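Local structure of tRNA-splicing endonuclease (Sulfolobus tokodaii, 2CV8) at residues M1-L5 with K61-N67; R88-V93 with I162-T166. The protein probably removes introns from precursor tRNAs by cutting at both splice sites, leaving 2',3'-cyclic phosphate and 5'-hydroxyl ends. All coordinates share one frame; numbering follows the deposited sequence.

Contact 1. Residues M1-L5 with K61-N67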
HETATM    1  N   MSE B   1      28.371  24.847  14.295  1.00 39.99           N
HETATM    2  CA  MSE B   1      28.170  23.470  13.764  1.00 42.21           C
HETATM    3  C   MSE B   1      28.807  23.311  12.383  1.00 41.26           C
HETATM    4  O   MSE B   1      28.385  23.932  11.400  1.00 22.71           O
HETATM    5  CB  MSE B   1      26.680  23.150  13.662  1.00 62.52           C
HETATM    6  CG  MSE B   1      25.913  23.383  14.937  1.00 85.94           C
HETATM    7 SE   MSE B   1      26.626  22.352  16.384  1.00100.57          SE
HETATM    8  CE  MSE B   1      27.742  23.706  17.198  1.00 97.36           C
ATOM      9  N   ILE B   2      29.833  22.474  12.311  1.00 49.80           N
ATOM     10  CA  ILE B   2      30.503  22.221  11.046  1.00 49.29           C
ATOM     11  C   ILE B   2      30.674  20.717  10.871  1.00 40.75           C
ATOM     12  O   ILE B   2      31.040  20.010  11.807  1.00 35.66           O
ATOM     13  CB  ILE B   2      31.882  22.931  10.986  1.00 45.12           C
ATOM     14  CG1 ILE B   2      31.927  23.864   9.774  1.00 34.18           C
ATOM     15  CG2 ILE B   2      33.018  21.904  10.891  1.00 42.83           C
ATOM     16  CD1 ILE B   2      31.816  23.153   8.444  1.00 42.54           C
ATOM     17  N   GLY B   3      30.394  20.235   9.668  1.00 34.90           N
ATOM     18  CA  GLY B   3      30.511  18.818   9.386  1.00 26.32           C
ATOM     19  C   GLY B   3      31.256  18.568   8.095  1.00 28.33           C
ATOM     20  O   GLY B   3      31.210  19.374   7.164  1.00 40.02           O
ATOM     21  N   GLU B   4      31.951  17.442   8.045  1.00 30.63           N
ATOM     22  CA  GLU B   4      32.728  17.064   6.872  1.00 32.93           C
ATOM     23  C   GLU B   4      31.980  16.069   6.003  1.00 28.00           C
ATOM     24  O   GLU B   4      31.375  15.122   6.499  1.00 17.39           O
ATOM     25  CB  GLU B   4      34.070  16.437   7.298  1.00 57.57           C
ATOM     26  CG  GLU B   4      35.259  17.392   7.339  1.00 74.36           C
ATOM     27  CD  GLU B   4      35.937  17.552   5.987  1.00 91.03           C
ATOM     28  OE1 GLU B   4      36.880  18.366   5.888  1.00101.24           O
ATOM     29  OE2 GLU B   4      35.536  16.862   5.024  1.00 93.33           O
ATOM     30  N   LEU B   5      32.014  16.299   4.701  1.00 26.37           N
ATOM     31  CA  LEU B   5      31.388  15.378   3.778  1.00 27.05           C
ATOM     32  C   LEU B   5      32.453  14.341   3.484  1.00 29.79           C
ATOM     33  O   LEU B   5      33.580  14.680   3.129  1.00 35.32           O
ATOM     34  CB  LEU B   5      30.993  16.071   2.478  1.00 23.32           C
ATOM     35  CG  LEU B   5      30.569  15.120   1.352  1.00 16.93           C
ATOM     36  CD1 LEU B   5      29.397  14.259   1.808  1.00 11.62           C
ATOM     37  CD2 LEU B   5      30.202  15.929   0.107  1.00 20.88           C
ATOM     38  N   LYS B  61      21.057  25.228  10.646  1.00 29.95           N
ATOM     39  CA  LYS B  61      21.628  24.703  11.872  1.00 22.71           C
ATOM     40  C   LYS B  61      22.955  23.980  11.643  1.00 18.51           C
ATOM     41  O   LYS B  61      23.540  23.440  12.578  1.00 26.15           O
ATOM     42  CB  LYS B  61      20.641  23.744  12.540  1.00 18.79           C
ATOM     43  CG  LYS B  61      19.581  24.416  13.403  1.00 36.44           C
ATOM     44  CD  LYS B  61      18.474  25.040  12.587  1.00 61.17           C
ATOM     45  CE  LYS B  61      17.335  25.505  13.493  1.00 68.38           C
ATOM     46  NZ  LYS B  61      16.134  25.954  12.725  1.00 62.11           N
ATOM     47  N   LEU B  62      23.446  23.990  10.410  1.00 20.19           N
ATOM     48  CA  LEU B  62      24.681  23.275  10.099  1.00 24.87           C
ATOM     49  C   LEU B  62      25.381  23.705   8.821  1.00 33.44           C
ATOM     50  O   LEU B  62      24.744  23.964   7.797  1.00 28.44           O
ATOM     51  CB  LEU B  62      24.376  21.785  10.006  1.00 40.16           C
ATOM     52  CG  LEU B  62      25.458  20.837   9.508  1.00 35.82           C
ATOM     53  CD1 LEU B  62      26.605  20.799  10.488  1.00 49.26           C
ATOM     54  CD2 LEU B  62      24.863  19.456   9.356  1.00 31.57           C
ATOM     55  N   GLU B  63      26.706  23.763   8.893  1.00 46.56           N
ATOM     56  CA  GLU B  63      27.538  24.126   7.753  1.00 43.65           C
ATOM     57  C   GLU B  63      28.286  22.868   7.354  1.00 46.59           C
ATOM     58  O   GLU B  63      28.681  22.082   8.210  1.00 44.76           O
ATOM     59  CB  GLU B  63      28.536  25.213   8.145  1.00 65.92           C
ATOM     60  CG  GLU B  63      28.003  26.618   7.990  1.00 83.94           C
ATOM     61  CD  GLU B  63      28.011  27.077   6.545  1.00 94.54           C
ATOM     62  OE1 GLU B  63      27.525  26.327   5.675  1.00103.09           O
ATOM     63  OE2 GLU B  63      28.501  28.191   6.280  1.00103.41           O
ATOM     64  N   ILE B  64      28.478  22.666   6.059  1.00 36.75           N
ATOM     65  CA  ILE B  64      29.180  21.478   5.616  1.00 30.08           C
ATOM     66  C   ILE B  64      30.364  21.780   4.720  1.00 31.08           C
ATOM     67  O   ILE B  64      30.319  22.682   3.884  1.00 29.70           O
ATOM     68  CB  ILE B  64      28.203  20.500   4.943  1.00 25.81           C
ATOM     69  CG1 ILE B  64      27.415  19.771   6.039  1.00 25.54           C
ATOM     70  CG2 ILE B  64      28.950  19.505   4.065  1.00 23.40           C
ATOM     71  CD1 ILE B  64      26.113  19.201   5.574  1.00 30.45           C
ATOM     72  N   VAL B  65      31.433  21.016   4.920  1.00 46.74           N
ATOM     73  CA  VAL B  65      32.663  21.192   4.167  1.00 53.43           C
ATOM     74  C   VAL B  65      33.173  19.879   3.621  1.00 55.91           C
ATOM     75  O   VAL B  65      33.029  18.836   4.259  1.00 59.96           O
ATOM     76  CB  VAL B  65      33.763  21.801   5.060  1.00 40.43           C
ATOM     77  CG1 VAL B  65      35.108  21.741   4.359  1.00 44.45           C
ATOM     78  CG2 VAL B  65      33.409  23.231   5.395  1.00 34.73           C
ATOM     79  N   SER B  66      33.764  19.940   2.433  1.00 54.32           N
ATOM     80  CA  SER B  66      34.332  18.759   1.795  1.00 65.75           C
ATOM     81  C   SER B  66      35.764  19.089   1.417  1.00 71.21           C
ATOM     82  O   SER B  66      36.023  19.583   0.317  1.00 69.01           O
ATOM     83  CB  SER B  66      33.548  18.385   0.541  1.00 59.23           C
ATOM     84  OG  SER B  66      34.033  17.169   0.001  1.00 55.03           O
ATOM     85  N   ASN B  67      36.687  18.820   2.339  1.00 83.45           N
ATOM     86  CA  ASN B  67      38.100  19.103   2.123  1.00 88.44           C
ATOM     87  C   ASN B  67      38.284  20.505   1.561  1.00 86.94           C
ATOM     88  O   ASN B  67      38.592  20.683   0.383  1.00 84.33           O
ATOM     89  CB  ASN B  67      38.722  18.071   1.175  1.00111.85           C
ATOM     90  CG  ASN B  67      39.265  16.855   1.907  1.00116.83           C
ATOM     91  OD1 ASN B  67      39.713  15.890   1.281  1.00117.21           O
ATOM     92  ND2 ASN B  67      39.238  16.897   3.236  1.00113.28           N
TER

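Contact 2. Residues R88-V93 with I162-T166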
ATOM      1  N   ARG B  88      15.639  12.029  -4.004  1.00 22.07           N
ATOM      2  CA  ARG B  88      14.573  13.013  -4.149  1.00 23.79           C
ATOM      3  C   ARG B  88      13.317  12.662  -3.361  1.00 27.68           C
ATOM      4  O   ARG B  88      12.808  13.493  -2.597  1.00 29.86           O
ATOM      5  CB  ARG B  88      14.195  13.215  -5.620  1.00 42.85           C
ATOM      6  CG  ARG B  88      15.208  13.999  -6.432  1.00 54.27           C
ATOM      7  CD  ARG B  88      14.542  14.640  -7.643  1.00 55.42           C
ATOM      8  NE  ARG B  88      15.507  15.330  -8.492  1.00 66.51           N
ATOM      9  CZ  ARG B  88      16.333  14.718  -9.335  1.00 65.50           C
ATOM     10  NH1 ARG B  88      16.308  13.395  -9.447  1.00 71.21           N
ATOM     11  NH2 ARG B  88      17.192  15.427 -10.057  1.00 69.96           N
ATOM     12  N   ILE B  89      12.811  11.445  -3.524  1.00 16.57           N
ATOM     13  CA  ILE B  89      11.598  11.099  -2.810  1.00 23.71           C
ATOM     14  C   ILE B  89      11.862  10.909  -1.336  1.00 27.66           C
ATOM     15  O   ILE B  89      10.992  11.217  -0.511  1.00 26.67           O
ATOM     16  CB  ILE B  89      10.917   9.840  -3.388  1.00 24.73           C
ATOM     17  CG1 ILE B  89      11.819   8.625  -3.249  1.00 35.00           C
ATOM     18  CG2 ILE B  89      10.588  10.067  -4.838  1.00 26.03           C
ATOM     19  CD1 ILE B  89      11.124   7.332  -3.619  1.00 55.12           C
ATOM     20  N   LEU B  90      13.061  10.423  -1.000  1.00 22.91           N
ATOM     21  CA  LEU B  90      13.428  10.205   0.402  1.00 24.83           C
ATOM     22  C   LEU B  90      13.598  11.512   1.169  1.00 23.50           C
ATOM     23  O   LEU B  90      13.170  11.626   2.317  1.00 30.19           O
ATOM     24  CB  LEU B  90      14.715   9.386   0.509  1.00 11.54           C
ATOM     25  CG  LEU B  90      14.602   7.894   0.173  1.00 16.41           C
ATOM     26  CD1 LEU B  90      15.969   7.276   0.199  1.00  2.42           C
ATOM     27  CD2 LEU B  90      13.670   7.195   1.145  1.00  5.66           C
ATOM     28  N   TYR B  91      14.221  12.502   0.538  1.00 27.38           N
ATOM     29  CA  TYR B  91      14.405  13.782   1.200  1.00 25.99           C
ATOM     30  C   TYR B  91      13.060  14.504   1.309  1.00 25.00           C
ATOM     31  O   TYR B  91      12.791  15.208   2.284  1.00 37.78           O
ATOM     32  CB  TYR B  91      15.405  14.667   0.445  1.00 14.49           C
ATOM     33  CG  TYR B  91      15.562  16.025   1.095  1.00 23.87           C
ATOM     34  CD1 TYR B  91      16.301  16.178   2.273  1.00 22.09           C
ATOM     35  CD2 TYR B  91      14.890  17.142   0.590  1.00 17.63           C
ATOM     36  CE1 TYR B  91      16.364  17.412   2.934  1.00 23.60           C
ATOM     37  CE2 TYR B  91      14.941  18.369   1.244  1.00 26.42           C
ATOM     38  CZ  TYR B  91      15.681  18.499   2.414  1.00 33.83           C
ATOM     39  OH  TYR B  91      15.726  19.716   3.057  1.00 24.62           O
ATOM     40  N   SER B  92      12.213  14.328   0.305  1.00 21.11           N
ATOM     41  CA  SER B  92      10.905  14.970   0.320  1.00 20.25           C
ATOM     42  C   SER B  92      10.084  14.524   1.517  1.00 18.81           C
ATOM     43  O   SER B  92       9.472  15.359   2.189  1.00 14.96           O
ATOM     44  CB  SER B  92      10.144  14.679  -0.979  1.00 18.15           C
ATOM     45  OG  SER B  92      10.766  15.333  -2.076  1.00 30.39           O
ATOM     46  N   VAL B  93      10.073  13.220   1.794  1.00 21.70           N
ATOM     47  CA  VAL B  93       9.317  12.727   2.943  1.00 29.38           C
ATOM     48  C   VAL B  93      10.060  13.078   4.237  1.00 27.74           C
ATOM     49  O   VAL B  93       9.439  13.488   5.223  1.00 28.78           O
ATOM     50  CB  VAL B  93       9.094  11.183   2.906  1.00 26.39           C
ATOM     51  CG1 VAL B  93       8.220  10.758   4.088  1.00 23.39           C
ATOM     52  CG2 VAL B  93       8.421  10.765   1.615  1.00 16.09           C
ATOM     53  N   ILE B 162       3.870   9.004  -0.690  1.00 24.77           N
ATOM     54  CA  ILE B 162       3.909   9.271  -2.123  1.00 30.85           C
ATOM     55  C   ILE B 162       4.157  10.742  -2.445  1.00 34.93           C
ATOM     56  O   ILE B 162       3.327  11.608  -2.165  1.00 39.30           O
ATOM     57  CB  ILE B 162       2.623   8.772  -2.778  1.00 36.55           C
ATOM     58  CG1 ILE B 162       2.524   7.257  -2.563  1.00 38.04           C
ATOM     59  CG2 ILE B 162       2.621   9.114  -4.251  1.00 46.95           C
ATOM     60  CD1 ILE B 162       1.354   6.590  -3.248  1.00 53.62           C
ATOM     61  N   VAL B 163       5.315  10.993  -3.056  1.00 33.44           N
ATOM     62  CA  VAL B 163       5.771  12.329  -3.392  1.00 37.84           C
ATOM     63  C   VAL B 163       5.656  12.717  -4.855  1.00 45.19           C
ATOM     64  O   VAL B 163       5.950  11.923  -5.745  1.00 46.66           O
ATOM     65  CB  VAL B 163       7.263  12.495  -2.986  1.00 46.14           C
ATOM     66  CG1 VAL B 163       7.749  13.905  -3.281  1.00 53.46           C
ATOM     67  CG2 VAL B 163       7.437  12.174  -1.514  1.00 58.47           C
ATOM     68  N   ASN B 164       5.223  13.951  -5.092  1.00 50.47           N
ATOM     69  CA  ASN B 164       5.143  14.497  -6.439  1.00 50.22           C
ATOM     70  C   ASN B 164       6.383  15.392  -6.546  1.00 45.56           C
ATOM     71  O   ASN B 164       6.467  16.429  -5.886  1.00 40.42           O
ATOM     72  CB  ASN B 164       3.884  15.345  -6.611  1.00 70.04           C
ATOM     73  CG  ASN B 164       3.878  16.123  -7.916  1.00 69.51           C
ATOM     74  OD1 ASN B 164       2.998  16.944  -8.150  1.00 77.35           O
ATOM     75  ND2 ASN B 164       4.861  15.868  -8.771  1.00 72.62           N
ATOM     76  N   LEU B 165       7.349  15.001  -7.364  1.00 31.39           N
ATOM     77  CA  LEU B 165       8.555  15.800  -7.477  1.00 47.25           C
ATOM     78  C   LEU B 165       8.332  17.158  -8.120  1.00 59.69           C
ATOM     79  O   LEU B 165       9.197  18.035  -8.039  1.00 70.16           O
ATOM     80  CB  LEU B 165       9.648  15.037  -8.234  1.00 58.72           C
ATOM     81  CG  LEU B 165      10.300  13.871  -7.482  1.00 68.82           C
ATOM     82  CD1 LEU B 165      10.675  14.303  -6.053  1.00 53.24           C
ATOM     83  CD2 LEU B 165       9.340  12.701  -7.441  1.00 64.65           C
ATOM     84  N   THR B 166       7.174  17.344  -8.747  1.00 64.48           N
ATOM     85  CA  THR B 166       6.886  18.619  -9.388  1.00 62.64           C
ATOM     86  C   THR B 166       6.435  19.674  -8.378  1.00 63.48           C
ATOM     87  O   THR B 166       7.172  20.622  -8.102  1.00 71.10           O
ATOM     88  CB  THR B 166       5.824  18.460 -10.492  1.00 63.55           C
ATOM     89  OG1 THR B 166       6.299  17.542 -11.486  1.00 51.53           O
ATOM     90  CG2 THR B 166       5.556  19.802 -11.158  1.00 70.58           C
TER

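Contact 1. Residues M1-L5 with K61-N67
Gly3 lies beside Ile64 in a parallel pairing of strand 2-6 with strand 63-66, joined by a zigzag of four backbone hydrogen bonds. Glu63 N donates to Met1 O, and Glu63 O accepts from Gly3 N (2.9 Å). One step on, Gly3 O takes Val65 N at 2.8 Å, and Val65 O takes Leu5 N. The relief differs between the two faces. Where Ile2, Glu4, Glu63 and Val65 stand, the Ile2 side chain leans across the strand boundary, and its tip CD1 fits between Glu63 and Val65, 3.9 Å from Glu63 CB and near Val65 CG2. On this face the Glu63 carboxylate also forms a salt bridge with Arg70. The opposite face is flatter on strand 2-6, because Gly3 brings no side chain to it. Leu62 leans in here: with CG anti to its backbone N (chi1 172°), its CD1 lies 3.7 Å from Met1 O and 3.9 Å from Gly3 N. At the far end Leu5 CB rests on Ser66 CB at 4.0 Å. Along their far edges Glu4 pairs through its backbone with Leu11, and Ile64 with Leu71. Helix 15-25 packs on the selenomethionine side chain of Met1, and helices 50-58 and 73-83 cover Leu5 and Ile64 of these interior strands of the N-terminal domain sheet, between strands 9-12 and 69-71.

Contact 2. Residues R88-V93 with I162-T166
Val163 pushes both its methyls against Ser92 and Val93, where helix 87-99 packs against the mixed five-stranded sheet of the catalytic C-terminal domain, an alpha/beta domain of the PDDEXK clan. The contact is a helix-on-sheet packing near the end of strand 157-163, and the side chains of Arg88, Ile89, Ser92 and Val93, on one side of the helix, receive it. At Val163 the two branches divide the work. CG1, anti to the backbone N (chi1 -178°), meets Ser92 at both CB and OG, while CG2 turns to the Val93 branch CG2, 3.6 Å away, and lies 3.8 Å from Ile89 O. The chain then leaves the strand, and Asn164 points away from the helix. Leu165 faces it again and sits in the hollow bounded by Arg88, Ile89 and Ser92. Its CD1 touches Arg88 CB at 3.7 Å, the two side chains crossing at about a right angle, and its CD2 reaches Ile89 CG2 at 3.9 Å. Ile89 and Leu165 also rest on Asp134, and Val93 on Ala132, so strand 128-134 shares this packing. Replacing Ser92 by alanine removes OG, which would probably leave Arg88 O with the backbone N alone as donor from that residue and a small gap where OG had met Val163 CG1 and Leu165 CD1, CB still touching the valine. Arg88 O accepts two bonds from that one serine, from its backbone N at 3.1 Å and from OG at 2.8 Å, the donors approaching from opposite faces of the carbonyl plane.

How the contacts relate
Contact 1 closes before contact 2 opens along the chain, and the two belong to different domains: 1-5 with 61-67 joins interior strands of the N-terminal sheet, whereas 88-93 with 162-166 packs a helix on the catalytic C-terminal sheet. Their centres are 24 Å apart and their nearest atoms about 10 Å, so they do not touch. Helices 50-58 and 73-83 link them. Both cover the strands of contact 1 through residues such as Val57 and Leu76, and both meet helix 87-99, where Tyr91 packs on Val54 and Phe73. The two domains are thus joined through this helical layer, with both contacts away from the predicted active-site residues.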